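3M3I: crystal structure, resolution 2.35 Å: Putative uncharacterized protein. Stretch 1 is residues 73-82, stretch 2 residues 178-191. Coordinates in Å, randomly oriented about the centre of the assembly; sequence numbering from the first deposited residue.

Stretch 1 73-82: SHLHRLCSDE
Stretch 2 178-191: VSPGFDYRDFEIFT

Two segments nearly a hundred residues apart in sequence can pair as antiparallel strands in two places and part in between, where side chains still pack; residues 73-82 and 178-191 illustrate the principle. Between the paired parts, Leu 78 (chi1 m, chi2 t; phi/psi -116/-178) reaches toward the other segment. Its CA-to-CB bond points sideways, yet its end comes nearer the other segment: CD2 lies 3.5 Å from CE1 of Phe 182, at the edge of that ring, and 4.5 Å from CD1 of Phe 187, again near the ring plane, while CD1 of Leu 78 is 4.4 Å from CG2 of Val 178. Both phenylalanines adopt chi1 t, with chi2 of 88° at Phe 182 and 75° at Phe 187. The Phe 187 ring also meets the His 76 ring obliquely, with centroids 5.8 Å apart and planes at 39°. His 76 (chi1 p, chi2 -75°) is steadied within its own segment by a hydrogen bond from ND1 to O of His 74, 2.9 Å.

On one side of this cluster the backbones pair in extended conformation. His 76 faces Ile 189 as a non-hydrogen-bonded pair, CA to CA 4.4 Å, and Arg 77 faces Glu 188 as a hydrogen-bonded pair at 5.2 Å. In the latter, Arg 77 N donates to Glu 188 O (2.9 Å) and Glu 188 N to Arg 77 O (3.2 Å); Phe 190 N adds a bond to Leu 75 O, also 3.2 Å.

Farther along, the register resumes with Glu 82 opposite Val 178, CA to CA 4.3 Å. Ser 179 N donates to Asp 81 O at 3.2 Å, and the same oxygen receives a CA-H...O contact from Val 178 CA at 3.4 Å. A cis peptide bond precedes Pro 180. Water takes up polar groups here: one molecule donates to Ser 80 OG (2.7 Å) and another bridges Asp 81 N (3.0 Å) and Ser 179 O (2.7 Å).

At the polar edge, Arg 77 (chi1 t, chi2 t, chi3 m) extends on the same sheet face as Glu 188 (chi1 t, chi2 t). Its NH1 forms a salt bridge with Glu 188 OE1 at 2.9 Å; the carboxylate oxygen lies near the guanidinium plane, but the N-H...O angle of 117° makes the hydrogen bond weak. Phe 190 (chi1 m, chi2 96°) places CZ over one guanidinium face, so charge pairing and aromatic packing share one group.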

ATOM      1  N   SER A  73      14.923  -5.987  -9.664  1.00 71.39           N
ATOM      2  CA  SER A  73      15.393  -4.813  -8.923  1.00 70.57           C
ATOM      3  C   SER A  73      16.664  -5.235  -8.201  1.00 70.55           C
ATOM      4  O   SER A  73      16.642  -6.170  -7.431  1.00 69.92           O
ATOM      5  CB  SER A  73      14.322  -4.342  -7.938  1.00 69.06           C
ATOM      6  OG  SER A  73      14.849  -3.638  -6.818  1.00 68.35           O
ATOM      7  N   HIS A  74      17.779  -4.565  -8.458  1.00 71.50           N
ATOM      8  CA  HIS A  74      19.069  -4.995  -7.915  1.00 71.90           C
ATOM      9  C   HIS A  74      19.268  -4.450  -6.523  1.00 70.67           C
ATOM     10  O   HIS A  74      18.608  -3.497  -6.131  1.00 69.92           O
ATOM     11  CB  HIS A  74      20.210  -4.544  -8.820  1.00 73.96           C
ATOM     12  CG  HIS A  74      20.195  -5.192 -10.167  1.00 75.84           C
ATOM     13  ND1 HIS A  74      19.423  -4.725 -11.205  1.00 76.66           N
ATOM     14  CD2 HIS A  74      20.845  -6.281 -10.639  1.00 77.39           C
ATOM     15  CE1 HIS A  74      19.604  -5.493 -12.263  1.00 78.72           C
ATOM     16  NE2 HIS A  74      20.457  -6.448 -11.943  1.00 79.22           N
ATOM     17  N   LEU A  75      20.183  -5.061  -5.785  1.00 70.78           N
ATOM     18  CA  LEU A  75      20.409  -4.712  -4.385  1.00 69.97           C
ATOM     19  C   LEU A  75      20.635  -3.209  -4.157  1.00 70.19           C
ATOM     20  O   LEU A  75      21.561  -2.601  -4.699  1.00 71.47           O
ATOM     21  CB  LEU A  75      21.561  -5.541  -3.803  1.00 70.59           C
ATOM     22  CG  LEU A  75      21.334  -7.066  -3.750  1.00 70.57           C
ATOM     23  CD1 LEU A  75      22.431  -7.783  -2.982  1.00 71.26           C
ATOM     24  CD2 LEU A  75      19.987  -7.407  -3.132  1.00 69.35           C
ATOM     25  N   HIS A  76      19.753  -2.614  -3.367  1.00 69.27           N
ATOM     26  CA  HIS A  76      19.841  -1.204  -3.014  1.00 69.67           C
ATOM     27  C   HIS A  76      19.431  -0.999  -1.549  1.00 69.18           C
ATOM     28  O   HIS A  76      18.990  -1.936  -0.870  1.00 68.53           O
ATOM     29  CB  HIS A  76      18.942  -0.383  -3.935  1.00 69.74           C
ATOM     30  CG  HIS A  76      17.493  -0.728  -3.824  1.00 68.64           C
ATOM     31  ND1 HIS A  76      16.960  -1.878  -4.364  1.00 68.16           N
ATOM     32  CD2 HIS A  76      16.468  -0.087  -3.218  1.00 68.25           C
ATOM     33  CE1 HIS A  76      15.666  -1.923  -4.108  1.00 67.47           C
ATOM     34  NE2 HIS A  76      15.342  -0.850  -3.411  1.00 67.51           N
ATOM     35  N   ARG A  77      19.574   0.218  -1.060  1.00 69.87           N
ATOM     36  CA  ARG A  77      19.257   0.494   0.321  1.00 70.00           C
ATOM     37  C   ARG A  77      18.567   1.855   0.464  1.00 70.61           C
ATOM     38  O   ARG A  77      18.890   2.805  -0.252  1.00 71.39           O
ATOM     39  CB  ARG A  77      20.522   0.412   1.175  1.00 70.95           C
ATOM     40  CG  ARG A  77      20.319   0.706   2.654  1.00 71.66           C
ATOM     41  CD  ARG A  77      21.568   1.286   3.251  1.00 73.19           C
ATOM     42  NE  ARG A  77      22.547   0.266   3.588  1.00 73.35           N
ATOM     43  CZ  ARG A  77      23.866   0.427   3.542  1.00 74.47           C
ATOM     44  NH1 ARG A  77      24.414   1.561   3.127  1.00 75.62           N
ATOM     45  NH2 ARG A  77      24.648  -0.574   3.902  1.00 74.70           N
ATOM     46  N   LEU A  78      17.604   1.916   1.383  1.00 70.57           N
ATOM     47  CA  LEU A  78      16.869   3.133   1.688  1.00 71.47           C
ATOM     48  C   LEU A  78      17.201   3.483   3.125  1.00 72.86           C
ATOM     49  O   LEU A  78      18.003   2.813   3.753  1.00 73.01           O
ATOM     50  CB  LEU A  78      15.362   2.912   1.509  1.00 70.78           C
ATOM     51  CG  LEU A  78      14.873   2.586   0.092  1.00 69.72           C
ATOM     52  CD1 LEU A  78      13.460   2.030   0.089  1.00 69.10           C
ATOM     53  CD2 LEU A  78      14.940   3.806  -0.817  1.00 70.48           C
ATOM     54  N   CYS A  79      16.619   4.548   3.640  1.00 74.19           N
ATOM     55  CA  CYS A  79      16.749   4.849   5.063  1.00 75.97           C
ATOM     56  C   CYS A  79      15.393   4.877   5.783  1.00 76.68           C
ATOM     57  O   CYS A  79      15.353   5.024   6.984  1.00 78.48           O
ATOM     58  CB  CYS A  79      17.530   6.153   5.270  1.00 77.94           C
ATOM     59  SG  CYS A  79      16.515   7.590   5.464  1.00 79.83           S
ATOM     60  N   SER A  80      14.301   4.712   5.044  1.00 75.56           N
ATOM     61  CA  SER A  80      12.977   4.540   5.619  1.00 76.22           C
ATOM     62  C   SER A  80      12.392   3.190   5.193  1.00 74.48           C
ATOM     63  O   SER A  80      12.874   2.580   4.248  1.00 72.76           O
ATOM     64  CB  SER A  80      12.069   5.677   5.161  1.00 77.02           C
ATOM     65  OG  SER A  80      12.651   6.930   5.457  1.00 78.83           O
ATOM     66  N   ASP A  81      11.357   2.737   5.908  1.00 75.35           N
ATOM     67  CA  ASP A  81      10.639   1.496   5.586  1.00 74.24           C
ATOM     68  C   ASP A  81       9.956   1.617   4.237  1.00 72.84           C
ATOM     69  O   ASP A  81       9.489   2.692   3.869  1.00 73.36           O
ATOM     70  CB  ASP A  81       9.523   1.200   6.597  1.00 76.08           C
ATOM     71  CG  ASP A  81      10.019   0.963   7.999  1.00 78.03           C
ATOM     72  OD1 ASP A  81       9.185   1.066   8.918  1.00 80.33           O
ATOM     73  OD2 ASP A  81      11.213   0.668   8.200  1.00 77.59           O
ATOM     74  N   GLU A  82       9.862   0.505   3.522  1.00 71.38           N
ATOM     75  CA  GLU A  82       9.109   0.453   2.285  1.00 70.41           C
ATOM     76  C   GLU A  82       8.138  -0.736   2.286  1.00 70.35           C
ATOM     77  O   GLU A  82       8.543  -1.887   2.451  1.00 69.95           O
ATOM     78  CB  GLU A  82      10.061   0.356   1.109  1.00 69.05           C
ATOM     79  CG  GLU A  82       9.341   0.332  -0.223  1.00 68.43           C
ATOM     80  CD  GLU A  82      10.279   0.291  -1.405  1.00 67.68           C
ATOM     81  OE1 GLU A  82      11.280  -0.458  -1.354  1.00 67.23           O
ATOM     82  OE2 GLU A  82       9.991   1.004  -2.382  1.00 67.84           O
ATOM     83  N   VAL A 178       6.928   4.278   0.486  1.00 60.41           N
ATOM     84  CA  VAL A 178       8.041   4.573   1.382  1.00 59.77           C
ATOM     85  C   VAL A 178       7.603   5.666   2.345  1.00 60.00           C
ATOM     86  O   VAL A 178       7.049   6.667   1.917  1.00 60.45           O
ATOM     87  CB  VAL A 178       9.309   5.001   0.616  1.00 59.40           C
ATOM     88  CG1 VAL A 178      10.503   5.044   1.563  1.00 58.92           C
ATOM     89  CG2 VAL A 178       9.582   4.058  -0.541  1.00 59.43           C
ATOM     90  N   SER A 179       7.800   5.437   3.644  1.00 59.92           N
ATOM     91  CA  SER A 179       7.415   6.403   4.690  1.00 60.29           C
ATOM     92  C   SER A 179       8.307   6.319   5.930  1.00 60.18           C
ATOM     93  O   SER A 179       8.406   5.252   6.554  1.00 60.28           O
ATOM     94  CB  SER A 179       5.971   6.205   5.129  1.00 61.03           C
ATOM     95  OG  SER A 179       5.677   7.004   6.265  1.00 61.50           O
ATOM     96  N   PRO A 180       8.947   7.448   6.303  1.00 60.20           N
ATOM     97  CA  PRO A 180       8.926   8.741   5.621  1.00 60.29           C
ATOM     98  C   PRO A 180       9.446   8.659   4.173  1.00 59.90           C
ATOM     99  O   PRO A 180      10.186   7.746   3.831  1.00 59.45           O
ATOM    100  CB  PRO A 180       9.823   9.615   6.513  1.00 60.46           C
ATOM    101  CG  PRO A 180       9.717   9.008   7.842  1.00 60.79           C
ATOM    102  CD  PRO A 180       9.670   7.540   7.589  1.00 60.46           C
ATOM    103  N   GLY A 181       9.059   9.625   3.345  1.00 60.27           N
ATOM    104  CA  GLY A 181       9.037   9.469   1.890  1.00 60.33           C
ATOM    105  C   GLY A 181      10.355   9.215   1.189  1.00 59.92           C
ATOM    106  O   GLY A 181      11.436   9.462   1.736  1.00 59.66           O
ATOM    107  N   PHE A 182      10.253   8.731  -0.045  1.00 60.05           N
ATOM    108  CA  PHE A 182      11.416   8.488  -0.882  1.00 59.89           C
ATOM    109  C   PHE A 182      12.067   9.797  -1.390  1.00 60.42           C
ATOM    110  O   PHE A 182      11.391  10.776  -1.729  1.00 61.16           O
ATOM    111  CB  PHE A 182      11.017   7.583  -2.066  1.00 60.14           C
ATOM    112  CG  PHE A 182      12.159   7.219  -2.955  1.00 60.12           C
ATOM    113  CD1 PHE A 182      12.937   6.119  -2.688  1.00 59.55           C
ATOM    114  CD2 PHE A 182      12.460   7.978  -4.055  1.00 60.87           C
ATOM    115  CE1 PHE A 182      13.994   5.792  -3.502  1.00 59.67           C
ATOM    116  CE2 PHE A 182      13.518   7.649  -4.860  1.00 61.02           C
ATOM    117  CZ  PHE A 182      14.281   6.559  -4.576  1.00 60.39           C
ATOM    118  N   ASP A 183      13.397   9.783  -1.433  1.00 60.21           N
ATOM    119  CA  ASP A 183      14.191  10.876  -1.958  1.00 60.84           C
ATOM    120  C   ASP A 183      15.470  10.223  -2.450  1.00 60.69           C
ATOM    121  O   ASP A 183      16.090   9.450  -1.725  1.00 60.09           O
ATOM    122  CB  ASP A 183      14.465  11.925  -0.865  1.00 60.96           C
ATOM    123  CG  ASP A 183      15.123  13.206  -1.407  1.00 61.88           C
ATOM    124  OD1 ASP A 183      14.538  14.294  -1.249  1.00 62.53           O
ATOM    125  OD2 ASP A 183      16.243  13.140  -1.979  1.00 62.11           O
ATOM    126  N   TYR A 184      15.863  10.508  -3.693  1.00 61.43           N
ATOM    127  CA  TYR A 184      17.062   9.879  -4.261  1.00 61.48           C
ATOM    128  C   TYR A 184      18.325  10.214  -3.458  1.00 61.39           C
ATOM    129  O   TYR A 184      19.326   9.507  -3.564  1.00 61.32           O
ATOM    130  CB  TYR A 184      17.235  10.236  -5.739  1.00 62.59           C
ATOM    131  CG  TYR A 184      16.414   9.378  -6.682  1.00 62.80           C
ATOM    132  CD1 TYR A 184      16.768   8.070  -6.947  1.00 62.39           C
ATOM    133  CD2 TYR A 184      15.277   9.885  -7.312  1.00 63.61           C
ATOM    134  CE1 TYR A 184      16.011   7.280  -7.826  1.00 62.76           C
ATOM    135  CE2 TYR A 184      14.505   9.103  -8.183  1.00 64.04           C
ATOM    136  CZ  TYR A 184      14.881   7.812  -8.435  1.00 63.61           C
ATOM    137  OH  TYR A 184      14.126   7.039  -9.294  1.00 64.20           O
ATOM    138  N   ARG A 185      18.278  11.251  -2.613  1.00 61.54           N
ATOM    139  CA  ARG A 185      19.403  11.508  -1.735  1.00 61.60           C
ATOM    140  C   ARG A 185      19.610  10.350  -0.760  1.00 60.81           C
ATOM    141  O   ARG A 185      20.729  10.149  -0.303  1.00 61.01           O
ATOM    142  CB  ARG A 185      19.270  12.846  -1.022  1.00 62.10           C
ATOM    143  CG  ARG A 185      19.562  14.043  -1.924  1.00 63.26           C
ATOM    144  CD  ARG A 185      19.287  15.373  -1.267  1.00 63.88           C
ATOM    145  NE  ARG A 185      17.877  15.547  -0.937  1.00 63.56           N
ATOM    146  CZ  ARG A 185      17.320  16.670  -0.465  1.00 64.16           C
ATOM    147  NH1 ARG A 185      18.037  17.776  -0.287  1.00 65.15           N
ATOM    148  NH2 ARG A 185      16.018  16.691  -0.196  1.00 63.93           N
ATOM    149  N   ASP A 186      18.546   9.582  -0.480  1.00 60.14           N
ATOM    150  CA  ASP A 186      18.589   8.391   0.380  1.00 59.59           C
ATOM    151  C   ASP A 186      18.636   7.057  -0.393  1.00 59.31           C
ATOM    152  O   ASP A 186      18.365   5.987   0.174  1.00 58.94           O
ATOM    153  CB  ASP A 186      17.337   8.362   1.259  1.00 59.25           C
ATOM    154  CG  ASP A 186      17.061   9.679   1.924  1.00 59.62           C
ATOM    155  OD1 ASP A 186      18.011  10.275   2.423  1.00 60.03           O
ATOM    156  OD2 ASP A 186      15.894  10.118   1.970  1.00 59.63           O
ATOM    157  N   PHE A 187      18.955   7.110  -1.682  1.00 59.66           N
ATOM    158  CA  PHE A 187      18.947   5.929  -2.536  1.00 59.59           C
ATOM    159  C   PHE A 187      20.377   5.553  -2.795  1.00 59.97           C
ATOM    160  O   PHE A 187      21.145   6.335  -3.403  1.00 60.62           O
ATOM    161  CB  PHE A 187      18.214   6.261  -3.817  1.00 60.02           C
ATOM    162  CG  PHE A 187      18.155   5.139  -4.814  1.00 60.19           C
ATOM    163  CD1 PHE A 187      17.303   4.056  -4.615  1.00 59.78           C
ATOM    164  CD2 PHE A 187      18.910   5.192  -5.988  1.00 60.96           C
ATOM    165  CE1 PHE A 187      17.229   3.046  -5.544  1.00 60.10           C
ATOM    166  CE2 PHE A 187      18.838   4.179  -6.916  1.00 61.28           C
ATOM    167  CZ  PHE A 187      17.995   3.104  -6.702  1.00 60.84           C
ATOM    168  N   GLU A 188      20.760   4.389  -2.279  1.00 59.74           N
ATOM    169  CA  GLU A 188      22.103   3.855  -2.452  1.00 60.22           C
ATOM    170  C   GLU A 188      22.008   2.573  -3.260  1.00 60.26           C
ATOM    171  O   GLU A 188      21.235   1.704  -2.925  1.00 59.85           O
ATOM    172  CB  GLU A 188      22.785   3.595  -1.098  1.00 60.30           C
ATOM    173  CG  GLU A 188      24.175   2.939  -1.211  1.00 61.00           C
ATOM    174  CD  GLU A 188      25.080   3.194  -0.009  1.00 61.56           C
ATOM    175  OE1 GLU A 188      24.567   3.587   1.064  1.00 61.33           O
ATOM    176  OE2 GLU A 188      26.321   2.985  -0.133  1.00 62.40           O
ATOM    177  N   ILE A 189      22.780   2.476  -4.336  1.00 60.91           N
ATOM    178  CA  ILE A 189      22.787   1.273  -5.165  1.00 61.16           C
ATOM    179  C   ILE A 189      24.147   0.609  -4.979  1.00 61.73           C
ATOM    180  O   ILE A 189      25.138   1.279  -4.737  1.00 62.20           O
ATOM    181  CB  ILE A 189      22.479   1.598  -6.645  1.00 61.74           C
ATOM    182  CG1 ILE A 189      22.200   0.332  -7.450  1.00 62.03           C
ATOM    183  CG2 ILE A 189      23.643   2.352  -7.308  1.00 62.68           C
ATOM    184  CD1 ILE A 189      20.884  -0.338  -7.102  1.00 61.41           C
ATOM    185  N   PHE A 190      24.181  -0.712  -5.055  1.00 61.83           N
ATOM    186  CA  PHE A 190      25.379  -1.466  -4.757  1.00 62.49           C
ATOM    187  C   PHE A 190      25.850  -2.208  -6.008  1.00 63.28           C
ATOM    188  O   PHE A 190      25.110  -2.297  -6.991  1.00 63.27           O
ATOM    189  CB  PHE A 190      25.107  -2.446  -3.601  1.00 62.24           C
ATOM    190  CG  PHE A 190      24.676  -1.769  -2.308  1.00 61.70           C
ATOM    191  CD1 PHE A 190      23.338  -1.651  -1.983  1.00 60.92           C
ATOM    192  CD2 PHE A 190      25.614  -1.245  -1.434  1.00 62.16           C
ATOM    193  CE1 PHE A 190      22.944  -1.029  -0.824  1.00 60.58           C
ATOM    194  CE2 PHE A 190      25.228  -0.624  -0.259  1.00 61.86           C
ATOM    195  CZ  PHE A 190      23.895  -0.517   0.050  1.00 61.05           C
ATOM    196  N   THR A 191      27.099  -2.679  -5.964  1.00 64.16           N
ATOM    197  CA  THR A 191      27.687  -3.600  -6.954  1.00 65.11           C
ATOM    198  C   THR A 191      28.272  -4.820  -6.236  1.00 65.59           C
ATOM    199  O   THR A 191      28.540  -4.767  -5.030  1.00 65.49           O
ATOM    200  CB  THR A 191      28.821  -2.937  -7.761  1.00 66.19           C
ATOM    201  OG1 THR A 191      29.910  -2.591  -6.893  1.00 66.68           O
ATOM    202  CG2 THR A 191      28.314  -1.709  -8.492  1.00 66.04           C
TER
HETATM  203  O   HOH W   1      13.097   9.291   4.231  1.00 42.76           O
HETATM  204  O   HOH W   2      10.232   4.206   8.208  1.00 49.03           O